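Local coordinates for diaminopropionate ammonia-lyase (Escherichia coli, PDB 4D9I), which catalyses the pyridoxal 5'-phosphate-dependent alpha,beta-elimination of both L- and D-2,3-diaminopropionate to pyruvate and ammonia, working as a homodimer, at residues 63-68 with 207-212; 100-105 with 132-137; 239-244 with 253-258. All blocks are in the same frame, centred on the assembly; numbering follows the deposited sequence.

Contact 1: 63-68 with 207-212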
loop_
_atom_site.group_PDB
_atom_site.type_symbol
_atom_site.label_atom_id
_atom_site.label_comp_id
_atom_site.label_asym_id
_atom_site.label_seq_id
_atom_site.Cartn_x
_atom_site.Cartn_y
_atom_site.Cartn_z
ATOM N N LEU B 63 -15.814 2.524 8.680
ATOM C CA LEU B 63 -15.096 3.122 9.792
ATOM C C LEU B 63 -14.212 2.048 10.386
ATOM O O LEU B 63 -14.712 0.971 10.754
ATOM C CB LEU B 63 -16.064 3.646 10.850
ATOM C CG LEU B 63 -17.134 4.625 10.341
ATOM C CD1 LEU B 63 -18.187 4.825 11.411
ATOM C CD2 LEU B 63 -16.501 5.947 9.913
ATOM N N VAL B 64 -12.918 2.315 10.457
ATOM C CA VAL B 64 -11.969 1.308 10.957
ATOM C C VAL B 64 -11.359 1.778 12.259
ATOM O O VAL B 64 -10.622 2.785 12.303
ATOM C CB VAL B 64 -10.841 0.999 9.947
ATOM C CG1 VAL B 64 -9.913 -0.110 10.487
ATOM C CG2 VAL B 64 -11.432 0.604 8.597
ATOM N N LYS B 65 -11.650 1.029 13.315
ATOM C CA LYS B 65 -10.987 1.214 14.593
ATOM C C LYS B 65 -9.579 0.634 14.526
ATOM O O LYS B 65 -9.402 -0.604 14.424
ATOM C CB LYS B 65 -11.834 0.549 15.695
ATOM C CG LYS B 65 -11.441 0.887 17.131
ATOM C CD LYS B 65 -11.499 2.381 17.447
ATOM C CE LYS B 65 -11.346 2.617 18.955
ATOM N NZ LYS B 65 -11.006 4.031 19.280
ATOM N N ASP B 66 -8.578 1.523 14.621
ATOM C CA ASP B 66 -7.178 1.194 14.380
ATOM C C ASP B 66 -6.402 0.925 15.677
ATOM O O ASP B 66 -5.832 1.834 16.304
ATOM C CB ASP B 66 -6.505 2.303 13.543
ATOM C CG ASP B 66 -5.059 1.997 13.216
ATOM O OD1 ASP B 66 -4.600 0.860 13.482
ATOM O OD2 ASP B 66 -4.376 2.892 12.662
ATOM N N GLU B 67 -6.377 -0.348 16.055
ATOM C CA GLU B 67 -5.824 -0.759 17.342
ATOM C C GLU B 67 -4.323 -0.971 17.276
ATOM O O GLU B 67 -3.703 -1.355 18.271
ATOM C CB GLU B 67 -6.569 -1.990 17.893
ATOM C CG GLU B 67 -7.967 -1.647 18.423
ATOM C CD GLU B 67 -7.909 -0.725 19.644
ATOM O OE1 GLU B 67 -7.034 -0.920 20.522
ATOM O OE2 GLU B 67 -8.725 0.224 19.718
ATOM N N SER B 68 -3.729 -0.685 16.116
ATOM C CA SER B 68 -2.272 -0.670 16.019
ATOM C C SER B 68 -1.688 0.465 16.864
ATOM O O SER B 68 -0.494 0.437 17.221
ATOM C CB SER B 68 -1.787 -0.547 14.566
ATOM O OG SER B 68 -1.940 0.774 14.069
ATOM N N ALA B 207 -13.741 -4.073 25.954
ATOM C CA ALA B 207 -14.882 -3.221 25.591
ATOM C C ALA B 207 -14.556 -1.728 25.530
ATOM O O ALA B 207 -15.337 -0.938 24.949
ATOM C CB ALA B 207 -16.049 -3.469 26.540
ATOM N N THR B 208 -13.457 -1.333 26.162
ATOM C CA THR B 208 -12.941 0.039 26.053
ATOM C C THR B 208 -12.848 0.501 24.601
ATOM O O THR B 208 -13.169 1.643 24.314
ATOM C CB THR B 208 -11.557 0.197 26.743
ATOM O OG1 THR B 208 -11.744 0.217 28.161
ATOM C CG2 THR B 208 -10.859 1.487 26.358
ATOM N N LEU B 209 -12.402 -0.381 23.705
ATOM C CA LEU B 209 -12.256 -0.008 22.287
ATOM C C LEU B 209 -13.615 0.272 21.673
ATOM O O LEU B 209 -13.733 1.130 20.805
ATOM C CB LEU B 209 -11.460 -1.048 21.481
ATOM C CG LEU B 209 -12.112 -2.363 21.030
ATOM C CD1 LEU B 209 -12.791 -2.195 19.687
ATOM C CD2 LEU B 209 -11.075 -3.487 20.972
ATOM N N ALA B 210 -14.639 -0.451 22.130
ATOM C CA ALA B 210 -15.992 -0.227 21.637
ATOM C C ALA B 210 -16.580 1.068 22.239
ATOM O O ALA B 210 -17.221 1.864 21.516
ATOM C CB ALA B 210 -16.882 -1.426 21.956
ATOM N N ASP B 211 -16.357 1.284 23.544
ATOM C CA ASP B 211 -16.774 2.544 24.197
ATOM C C ASP B 211 -16.183 3.765 23.466
ATOM O O ASP B 211 -16.910 4.714 23.130
ATOM C CB ASP B 211 -16.406 2.565 25.685
ATOM C CG ASP B 211 -16.899 3.832 26.395
ATOM O OD1 ASP B 211 -18.026 3.807 26.902
ATOM O OD2 ASP B 211 -16.183 4.858 26.430
ATOM N N GLU B 212 -14.877 3.719 23.208
ATOM C CA GLU B 212 -14.206 4.782 22.453
ATOM C C GLU B 212 -14.818 4.988 21.077
ATOM O O GLU B 212 -15.076 6.124 20.683
ATOM C CB GLU B 212 -12.715 4.489 22.272
ATOM C CG GLU B 212 -11.875 4.577 23.533
ATOM C CD GLU B 212 -10.450 4.123 23.289
ATOM O OE1 GLU B 212 -10.115 3.846 22.095
ATOM O OE2 GLU B 212 -9.658 4.060 24.275
#
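A buried salt bridge between Lys65, on strand 61-66, and Glu212, on helix 208-220, links this helix to the mixed sheet. Lys65 NZ lies 3.0 Å from Glu212 OE1 and meets the lone pair that faces away from the second carboxylate oxygen. The two side chains cross at about a right angle: Glu212 runs extended beyond CG, whereas the lysine chain bends at chi2 (59°), which brings CE to 3.4 Å from Leu209 O. Strand 61-66 pairs with strand 370-375 in the large sheet of this fold type II enzyme, and Leu209 also packs on Ile374 of that neighbouring strand. Glu67, just past the strand end, turns back at chi2 (-65°) and rests OE2 against Leu209 CB at 3.5 Å. Its OE2 is also 4.5 Å from Glu212 OE1, a pairing of like charges probably eased by Arg70, which forms salt bridges with both glutamates. Lys65 NZ also donates to Thr45 O and Gln216 OE1, the Thr45 hydroxyl bonds Glu67 OE2, and Tyr42 OH bonds Glu212 OE2.

Contact 2: 100-105 with 132-137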
loop_
_atom_site.group_PDB
_atom_site.type_symbol
_atom_site.label_atom_id
_atom_site.label_comp_id
_atom_site.label_asym_id
_atom_site.label_seq_id
_atom_site.Cartn_x
_atom_site.Cartn_y
_atom_site.Cartn_z
ATOM N N LEU B 100 -7.960 3.773 42.690
ATOM C CA LEU B 100 -6.523 4.021 42.718
ATOM C C LEU B 100 -5.973 4.248 41.313
ATOM O O LEU B 100 -6.644 3.958 40.324
ATOM C CB LEU B 100 -5.780 2.889 43.451
ATOM C CG LEU B 100 -6.023 1.444 43.002
ATOM C CD1 LEU B 100 -5.487 1.172 41.602
ATOM C CD2 LEU B 100 -5.408 0.483 44.010
ATOM N N SER B 101 -4.758 4.776 41.230
ATOM C CA SER B 101 -4.093 4.960 39.939
ATOM C C SER B 101 -3.236 3.744 39.603
ATOM O O SER B 101 -2.827 3.000 40.492
ATOM C CB SER B 101 -3.229 6.226 39.955
ATOM O OG SER B 101 -2.276 6.198 41.011
ATOM N N PHE B 102 -2.949 3.573 38.321
ATOM C CA PHE B 102 -2.056 2.535 37.816
ATOM C C PHE B 102 -0.652 2.719 38.378
ATOM O O PHE B 102 0.022 1.733 38.683
ATOM C CB PHE B 102 -2.023 2.591 36.285
ATOM C CG PHE B 102 -1.396 1.390 35.634
ATOM C CD1 PHE B 102 -0.120 1.472 35.076
ATOM C CD2 PHE B 102 -2.084 0.186 35.545
ATOM C CE1 PHE B 102 0.454 0.363 34.454
ATOM C CE2 PHE B 102 -1.511 -0.924 34.928
ATOM C CZ PHE B 102 -0.245 -0.831 34.372
ATOM N N GLU B 103 -0.224 3.978 38.534
ATOM C CA GLU B 103 1.070 4.292 39.146
ATOM C C GLU B 103 1.111 3.905 40.620
ATOM O O GLU B 103 2.131 3.410 41.101
ATOM C CB GLU B 103 1.428 5.768 38.974
ATOM C CG GLU B 103 2.737 6.167 39.649
ATOM C CD GLU B 103 3.333 7.452 39.108
ATOM O OE1 GLU B 103 2.668 8.149 38.304
ATOM O OE2 GLU B 103 4.480 7.773 39.492
ATOM N N HIS B 104 0.011 4.122 41.336
ATOM C CA HIS B 104 -0.083 3.614 42.706
ATOM C C HIS B 104 0.092 2.122 42.720
ATOM O O HIS B 104 0.764 1.578 43.608
ATOM C CB HIS B 104 -1.391 4.012 43.377
ATOM C CG HIS B 104 -1.420 5.442 43.861
ATOM N ND1 HIS B 104 -2.477 6.252 43.659
ATOM C CD2 HIS B 104 -0.469 6.201 44.545
ATOM C CE1 HIS B 104 -2.222 7.464 44.193
ATOM N NE2 HIS B 104 -0.992 7.431 44.732
ATOM N N LEU B 105 -0.498 1.446 41.734
ATOM C CA LEU B 105 -0.351 -0.007 41.588
ATOM C C LEU B 105 1.084 -0.415 41.260
ATOM O O LEU B 105 1.610 -1.361 41.855
ATOM C CB LEU B 105 -1.302 -0.576 40.524
ATOM C CG LEU B 105 -2.645 -1.158 40.966
ATOM C CD1 LEU B 105 -3.408 -1.721 39.780
ATOM C CD2 LEU B 105 -2.447 -2.230 42.030
ATOM N N GLN B 132 5.489 -6.382 33.561
ATOM C CA GLN B 132 6.658 -5.481 33.612
ATOM C C GLN B 132 6.313 -4.163 34.310
ATOM O O GLN B 132 6.993 -3.757 35.239
ATOM C CB GLN B 132 7.252 -5.211 32.210
ATOM C CG GLN B 132 8.657 -4.585 32.241
ATOM C CD GLN B 132 9.165 -4.135 30.866
ATOM O OE1 GLN B 132 8.386 -3.868 29.949
ATOM N NE2 GLN B 132 10.480 -4.029 30.729
ATOM N N GLN B 133 5.244 -3.513 33.858
ATOM C CA GLN B 133 4.730 -2.295 34.488
ATOM C C GLN B 133 4.520 -2.412 36.007
ATOM O O GLN B 133 4.908 -1.525 36.770
ATOM C CB GLN B 133 3.409 -1.883 33.813
ATOM C CG GLN B 133 3.577 -1.358 32.396
ATOM C CD GLN B 133 4.383 -0.074 32.330
ATOM O OE1 GLN B 133 5.330 0.041 31.555
ATOM N NE2 GLN B 133 4.011 0.902 33.148
ATOM N N LEU B 134 3.898 -3.502 36.439
ATOM C CA LEU B 134 3.539 -3.655 37.846
ATOM C C LEU B 134 4.632 -4.282 38.721
ATOM O O LEU B 134 4.414 -4.549 39.916
ATOM C CB LEU B 134 2.210 -4.420 37.986
ATOM C CG LEU B 134 1.010 -3.691 37.374
ATOM C CD1 LEU B 134 -0.287 -4.417 37.697
ATOM C CD2 LEU B 134 0.947 -2.232 37.824
ATOM N N GLY B 135 5.808 -4.505 38.142
ATOM C CA GLY B 135 6.925 -5.107 38.896
ATOM C C GLY B 135 6.694 -6.555 39.293
ATOM O O GLY B 135 7.223 -7.029 40.305
ATOM N N GLN B 136 5.896 -7.260 38.496
ATOM C CA GLN B 136 5.603 -8.681 38.712
ATOM C C GLN B 136 6.345 -9.507 37.659
ATOM O O GLN B 136 6.982 -8.948 36.769
ATOM C CB GLN B 136 4.088 -8.947 38.630
ATOM C CG GLN B 136 3.208 -8.071 39.523
ATOM C CD GLN B 136 3.620 -8.094 40.987
ATOM O OE1 GLN B 136 3.850 -9.161 41.565
ATOM N NE2 GLN B 136 3.710 -6.909 41.601
ATOM N N ASN B 137 6.278 -10.829 37.772
ATOM C CA ASN B 137 6.907 -11.720 36.795
ATOM C C ASN B 137 5.916 -12.307 35.793
ATOM O O ASN B 137 4.732 -12.447 36.092
ATOM C CB ASN B 137 7.665 -12.834 37.516
ATOM C CG ASN B 137 8.878 -12.317 38.261
ATOM O OD1 ASN B 137 8.914 -12.331 39.484
ATOM N ND2 ASN B 137 9.873 -11.842 37.522
#
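The Phe102 ring has Leu134 CD2 over one face and Gln133 at its edge. The methyl makes a CH-pi contact, 4.2 Å from the ring centroid and 21° off the normal, displaced toward the rim. At the edge, Gln133 CB is 3.8 Å from Phe102 CE1, and NE2 reaches the same carbon at an equal distance, in the ring plane. A bend beyond CB folds the glutamine back, and its amide lies only 16° from the plane of the ring. With CG anti to the backbone N (chi1 -167°), Phe102 extends its ring toward the end of helix 122-133. Leu134 CD2 also packs on Leu105 CB, at 3.9 Å. With an alanine in place of Phe102, the Leu134 methyl would probably lose its aromatic face and a gap would open beside Gln133 CB. Gly135, with positive phi, is the C-prime residue of a Schellman motif that ends helix 122-133, and Gln136 NE2 donates to Leu134 O. At the other segment Ser101 OG N-caps helix 102-106 by accepting from His104 N. Leu105 and Gln136 both continue onto helix 81-93, and Asn137 starts the strand that pairs with strand 114-118 in the four-stranded parallel sheet.

Contact 3: 239-244 with 253-258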
loop_
_atom_site.group_PDB
_atom_site.type_symbol
_atom_site.label_atom_id
_atom_site.label_comp_id
_atom_site.label_asym_id
_atom_site.label_seq_id
_atom_site.Cartn_x
_atom_site.Cartn_y
_atom_site.Cartn_z
ATOM N N GLY B 239 -16.968 -9.698 23.896
ATOM C CA GLY B 239 -16.848 -8.487 24.711
ATOM C C GLY B 239 -17.347 -7.249 23.982
ATOM O O GLY B 239 -18.118 -6.449 24.532
ATOM N N VAL B 240 -16.914 -7.107 22.733
ATOM C CA VAL B 240 -17.254 -5.940 21.930
ATOM C C VAL B 240 -18.727 -5.950 21.458
ATOM O O VAL B 240 -19.399 -4.928 21.551
ATOM C CB VAL B 240 -16.253 -5.814 20.769
ATOM C CG1 VAL B 240 -16.694 -4.787 19.724
ATOM C CG2 VAL B 240 -14.874 -5.441 21.333
ATOM N N LEU B 241 -19.218 -7.090 20.969
ATOM C CA LEU B 241 -20.619 -7.175 20.532
ATOM C C LEU B 241 -21.534 -7.005 21.741
ATOM O O LEU B 241 -22.615 -6.408 21.646
ATOM C CB LEU B 241 -20.916 -8.468 19.744
ATOM C CG LEU B 241 -22.346 -8.600 19.187
ATOM C CD1 LEU B 241 -22.672 -7.584 18.086
ATOM C CD2 LEU B 241 -22.673 -10.011 18.715
ATOM N N GLY B 242 -21.080 -7.485 22.893
ATOM C CA GLY B 242 -21.865 -7.331 24.124
ATOM C C GLY B 242 -22.088 -5.860 24.434
ATOM O O GLY B 242 -23.221 -5.445 24.698
ATOM N N TYR B 243 -21.010 -5.073 24.360
ATOM C CA TYR B 243 -21.086 -3.627 24.601
ATOM C C TYR B 243 -21.963 -2.942 23.551
ATOM O O TYR B 243 -22.857 -2.186 23.906
ATOM C CB TYR B 243 -19.707 -2.968 24.619
ATOM C CG TYR B 243 -19.763 -1.442 24.724
ATOM C CD1 TYR B 243 -19.841 -0.629 23.589
ATOM C CD2 TYR B 243 -19.774 -0.816 25.965
ATOM C CE1 TYR B 243 -19.914 0.758 23.696
ATOM C CE2 TYR B 243 -19.833 0.567 26.076
ATOM C CZ TYR B 243 -19.901 1.346 24.940
ATOM O OH TYR B 243 -19.959 2.715 25.094
ATOM N N LEU B 244 -21.683 -3.203 22.272
ATOM C CA LEU B 244 -22.357 -2.523 21.161
ATOM C C LEU B 244 -23.866 -2.772 21.164
ATOM O O LEU B 244 -24.670 -1.859 20.932
ATOM C CB LEU B 244 -21.772 -2.981 19.825
ATOM C CG LEU B 244 -20.362 -2.496 19.473
ATOM C CD1 LEU B 244 -19.881 -3.084 18.154
ATOM C CD2 LEU B 244 -20.287 -0.973 19.440
ATOM N N LEU B 253 -28.494 -3.917 14.974
ATOM C CA LEU B 253 -27.099 -4.014 14.597
ATOM C C LEU B 253 -26.841 -5.301 13.832
ATOM O O LEU B 253 -27.023 -6.409 14.350
ATOM C CB LEU B 253 -26.178 -3.869 15.817
ATOM C CG LEU B 253 -24.657 -3.817 15.597
ATOM C CD1 LEU B 253 -24.223 -2.800 14.535
ATOM C CD2 LEU B 253 -23.953 -3.547 16.920
ATOM N N HIS B 254 -26.427 -5.145 12.584
ATOM C CA HIS B 254 -26.155 -6.300 11.752
ATOM C C HIS B 254 -24.726 -6.708 11.969
ATOM O O HIS B 254 -23.811 -6.146 11.378
ATOM C CB HIS B 254 -26.452 -6.010 10.283
ATOM C CG HIS B 254 -26.402 -7.238 9.407
ATOM N ND1 HIS B 254 -27.406 -7.579 8.592
ATOM C CD2 HIS B 254 -25.416 -8.222 9.256
ATOM C CE1 HIS B 254 -27.088 -8.714 7.939
ATOM N NE2 HIS B 254 -25.879 -9.116 8.361
ATOM N N SER B 255 -24.531 -7.667 12.867
ATOM C CA SER B 255 -23.195 -8.076 13.250
ATOM C C SER B 255 -22.787 -9.316 12.491
ATOM O O SER B 255 -23.550 -10.279 12.383
ATOM C CB SER B 255 -23.114 -8.335 14.767
ATOM O OG SER B 255 -24.080 -9.285 15.166
ATOM N N ILE B 256 -21.556 -9.294 12.008
ATOM C CA ILE B 256 -21.012 -10.364 11.209
ATOM C C ILE B 256 -19.702 -10.817 11.854
ATOM O O ILE B 256 -18.763 -10.038 11.969
ATOM C CB ILE B 256 -20.743 -9.902 9.749
ATOM C CG1 ILE B 256 -22.038 -9.403 9.084
ATOM C CG2 ILE B 256 -20.196 -11.048 8.936
ATOM C CD1 ILE B 256 -21.800 -8.389 7.976
ATOM N N ILE B 257 -19.660 -12.085 12.240
ATOM C CA ILE B 257 -18.474 -12.712 12.838
ATOM C C ILE B 257 -17.668 -13.347 11.708
ATOM O O ILE B 257 -18.229 -14.043 10.842
ATOM C CB ILE B 257 -18.896 -13.787 13.859
ATOM C CG1 ILE B 257 -20.026 -13.261 14.766
ATOM C CG2 ILE B 257 -17.699 -14.276 14.676
ATOM C CD1 ILE B 257 -19.740 -11.939 15.467
ATOM N N VAL B 258 -16.365 -13.074 11.697
ATOM C CA VAL B 258 -15.511 -13.507 10.617
ATOM C C VAL B 258 -14.406 -14.461 11.082
ATOM O O VAL B 258 -13.621 -14.134 11.974
ATOM C CB VAL B 258 -14.887 -12.273 9.911
ATOM C CG1 VAL B 258 -14.042 -12.719 8.728
ATOM C CG2 VAL B 258 -15.994 -11.338 9.462
#
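Apolar packing joins Leu241 and Leu244, one turn apart on helix 235-248, to Leu253, just before strand 254-260, and Ser255 within it. The tightest approach is that of Leu241 CD1 to Ser255 CB, 3.4 Å, shorter than usual for two carbons. Leu241 has CG anti to the backbone N (chi1 -177°), a setting that extends both methyls from the helix toward the serine. One turn further along the helix, Leu253 CD2 comes within 3.7 Å of Leu244 CB, and the same methyl is 4.4 Å from Leu241 CD1. Leu253 thus reaches both helix leucines with a single branch.

One polar side-chain atom, Ser255 OG, lies against the leucine, and it is hydrogen-bonded outside the two segments. At chi1 56° it sits between its backbone N and carbonyl carbon and has the two Leu241 methyls beside it, CD1 at 3.7 Å and CD2 at 3.9 Å. Backbone hydrogen bonding places the strand: His254 and Ile256 pair with strand 226-230 on one side, and Ser255 pairs with Gln308 on the other. The ring of His254, whose CB is directed away from the helix, stacks on that of His226.

Topologically, the contact closes the second half of a beta-alpha-beta crossover in which strand 226-230, helix 235-248 and strand 254-260 follow one another. Leu241 also packs on Leu229 of the first strand, bridging both strands of the unit, while Leu244 reaches Val214 of helix 208-220.

Leu241 CD1 against Ser255 CB and Leu253 CD2 against Leu244 CB are carbon contacts, so the join between the segments probably rests on shape fit, while the strand's backbone hydrogen bonds go to its sheet neighbours.

Overall arrangement
From the N terminus, residues 63-68 come first, on strand 61-66 of the large mixed sheet; contact 1 closes when the chain returns at 207-212, after 138 intervening residues. Contact 2 is nested inside that loop, joining 100-105 to 132-137 beside the four-stranded parallel sheet, and its centre lies 24 Å from that of contact 1. Contact 3 follows in series, closing a short loop between 239-244 and 253-258. Contacts 1 and 3 reach the same large sheet and touch through neighbouring helices: Ala210 packs on Val240 and Tyr243, and Asp211 OD1 lies 2.9 Å from Tyr243 OH, a probable weak hydrogen bond. Contact 2 stays about 20 Å from contact 3 between nearest atoms.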